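Side-chain contact in uracil-DNA glycosylase (Sulfolobus tokodaii str. 7, PDB 4ZBY), which belongs to the uracil-DNA glycosylase superfamily and holds an iron-sulfur cluster and a uracil in separate pockets: residues Val149-Lys153 and Glu154-Ile158. Sequence-based numbering, arbitrary orientation.
Sequences VWKYK and EKEII
Glu-156 sits opposite Lys-151 in a non-hydrogen-bonded pair of a tight beta hairpin, and its side chain also reaches Val-149 on the same face. Its CB lies 4.1 Å from Val-149 CG1. With CG turned opposite the carbonyl carbon (chi1 -68°) and the chain extended beyond it, the side chain runs out across both neighbours. Glu-156 CG packs 3.6 Å from Lys-151 CD, and the carboxylate carbon CD comes 3.7 Å from Val-149 CG1. At the tip, OE2 approaches Lys-151 CE, while its salt bridge to Lys-151 NZ is long at 3.8 Å. Lys-151 reaches it by bending at chi2 (-87°). OE1 has a weak, long ion pair with Lys-193.

Trp-150, Tyr-152 and Ile-157 meet on the other face. Ile-157 CD1 meets Tyr-152 CD2 at 4.0 Å, the two side chains running alongside each other. The Tyr-152 ring has Trp-150 CZ2 over one face and Lys-153 CG over the opposite one. Its OH is hydrogen-bonded to Asp-111.

The N of each of Trp-150 and Ile-157 is hydrogen-bonded to the O of the other, both at 2.7 Å. A second pair joins Tyr-152 and Lys-155 and closes a type II' turn, with Lys-153 and Glu-154 at its corners.

Strand 148-152 is an outermost strand of the mixed sheet. Strand 155-162 lies between it and strand 117-121. Trp-150 packs on helix 123-133, and both Trp-150 and Ile-157 touch Ile-118.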
loop_
_atom_site.group_PDB
_atom_site.type_symbol
_atom_site.label_atom_id
_atom_site.label_comp_id
_atom_site.label_asym_id
_atom_site.label_seq_id
_atom_site.Cartn_x
_atom_site.Cartn_y
_atom_site.Cartn_z
ATOM N N VAL A 149 7.935 13.238 -6.476
ATOM C CA VAL A 149 9.131 12.480 -6.822
ATOM C C VAL A 149 9.963 12.175 -5.574
ATOM O O VAL A 149 10.335 13.081 -4.810
ATOM C CB VAL A 149 9.988 13.226 -7.844
ATOM C CG1 VAL A 149 11.301 12.487 -8.072
ATOM C CG2 VAL A 149 9.217 13.373 -9.144
ATOM N N TRP A 150 10.238 10.894 -5.366
ATOM C CA TRP A 150 11.066 10.453 -4.263
ATOM C C TRP A 150 12.413 10.008 -4.815
ATOM O O TRP A 150 12.518 8.955 -5.435
ATOM C CB TRP A 150 10.372 9.326 -3.516
ATOM C CG TRP A 150 11.049 8.811 -2.270
ATOM C CD1 TRP A 150 12.118 9.351 -1.607
ATOM C CD2 TRP A 150 10.692 7.622 -1.557
ATOM N NE1 TRP A 150 12.443 8.565 -0.519
ATOM C CE2 TRP A 150 11.579 7.503 -0.466
ATOM C CE3 TRP A 150 9.698 6.660 -1.726
ATOM C CZ2 TRP A 150 11.492 6.454 0.452
ATOM C CZ3 TRP A 150 9.623 5.607 -0.825
ATOM C CH2 TRP A 150 10.521 5.507 0.245
ATOM N N LYS A 151 13.443 10.819 -4.621
ATOM C CA LYS A 151 14.780 10.368 -4.982
ATOM C C LYS A 151 15.210 9.326 -3.962
ATOM O O LYS A 151 15.326 9.613 -2.768
ATOM C CB LYS A 151 15.762 11.537 -5.055
ATOM C CG LYS A 151 15.680 12.268 -6.359
ATOM C CD LYS A 151 16.582 11.609 -7.392
ATOM C CE LYS A 151 16.755 12.508 -8.610
ATOM N NZ LYS A 151 17.884 12.077 -9.489
ATOM N N TYR A 152 15.405 8.095 -4.417
ATOM C CA TYR A 152 15.706 7.012 -3.494
ATOM C C TYR A 152 16.751 6.080 -4.072
ATOM O O TYR A 152 16.532 5.474 -5.116
ATOM C CB TYR A 152 14.447 6.214 -3.143
ATOM C CG TYR A 152 14.631 5.381 -1.898
ATOM C CD1 TYR A 152 15.242 5.925 -0.773
ATOM C CD2 TYR A 152 14.214 4.058 -1.842
ATOM C CE1 TYR A 152 15.423 5.183 0.366
ATOM C CE2 TYR A 152 14.403 3.302 -0.703
ATOM C CZ TYR A 152 15.012 3.878 0.403
ATOM O OH TYR A 152 15.203 3.155 1.550
ATOM N N LYS A 153 17.869 5.957 -3.362
ATOM C CA LYS A 153 19.036 5.188 -3.815
ATOM C C LYS A 153 19.415 5.671 -5.203
ATOM O O LYS A 153 19.527 6.880 -5.432
ATOM C CB LYS A 153 18.752 3.672 -3.802
ATOM C CG LYS A 153 18.353 3.150 -2.427
ATOM C CD LYS A 153 18.183 1.633 -2.392
ATOM C CE LYS A 153 17.792 1.161 -0.996
ATOM N NZ LYS A 153 18.760 1.632 0.036
ATOM N N GLU A 154 19.545 4.743 -6.149
ATOM C CA GLU A 154 20.035 5.094 -7.483
ATOM C C GLU A 154 18.921 5.605 -8.396
ATOM O O GLU A 154 19.183 6.087 -9.493
ATOM C CB GLU A 154 20.732 3.888 -8.130
ATOM C CG GLU A 154 19.788 2.810 -8.671
ATOM C CD GLU A 154 19.309 1.819 -7.612
ATOM O OE1 GLU A 154 19.785 1.871 -6.457
ATOM O OE2 GLU A 154 18.450 0.974 -7.943
ATOM N N LYS A 155 17.681 5.510 -7.931
ATOM C CA LYS A 155 16.526 5.795 -8.768
ATOM C C LYS A 155 15.671 6.947 -8.261
ATOM O O LYS A 155 15.993 7.602 -7.273
ATOM C CB LYS A 155 15.641 4.546 -8.883
ATOM C CG LYS A 155 16.266 3.384 -9.635
ATOM C CD LYS A 155 15.491 2.078 -9.408
ATOM C CE LYS A 155 16.084 0.935 -10.227
ATOM N NZ LYS A 155 15.765 -0.421 -9.681
ATOM N N GLU A 156 14.586 7.190 -8.982
ATOM C CA GLU A 156 13.490 8.021 -8.528
ATOM C C GLU A 156 12.293 7.109 -8.382
ATOM O O GLU A 156 12.118 6.186 -9.186
ATOM C CB GLU A 156 13.154 9.131 -9.515
ATOM C CG GLU A 156 14.195 10.219 -9.675
ATOM C CD GLU A 156 13.722 11.323 -10.607
ATOM O OE1 GLU A 156 12.788 11.067 -11.400
ATOM O OE2 GLU A 156 14.271 12.443 -10.542
ATOM N N ILE A 157 11.472 7.359 -7.372
ATOM C CA ILE A 157 10.204 6.659 -7.236
ATOM C C ILE A 157 9.113 7.704 -7.289
ATOM O O ILE A 157 9.226 8.757 -6.652
ATOM C CB ILE A 157 10.113 5.867 -5.915
ATOM C CG1 ILE A 157 11.127 4.714 -5.941
ATOM C CG2 ILE A 157 8.692 5.309 -5.718
ATOM C CD1 ILE A 157 11.309 4.030 -4.611
ATOM N N ILE A 158 8.081 7.444 -8.078
ATOM C CA ILE A 158 6.946 8.360 -8.148
ATOM C C ILE A 158 5.929 7.943 -7.110
ATOM O O ILE A 158 5.415 6.823 -7.162
ATOM C CB ILE A 158 6.289 8.327 -9.516
ATOM C CG1 ILE A 158 7.281 8.779 -10.593
ATOM C CG2 ILE A 158 5.075 9.186 -9.517
ATOM C CD1 ILE A 158 6.808 8.462 -12.006
#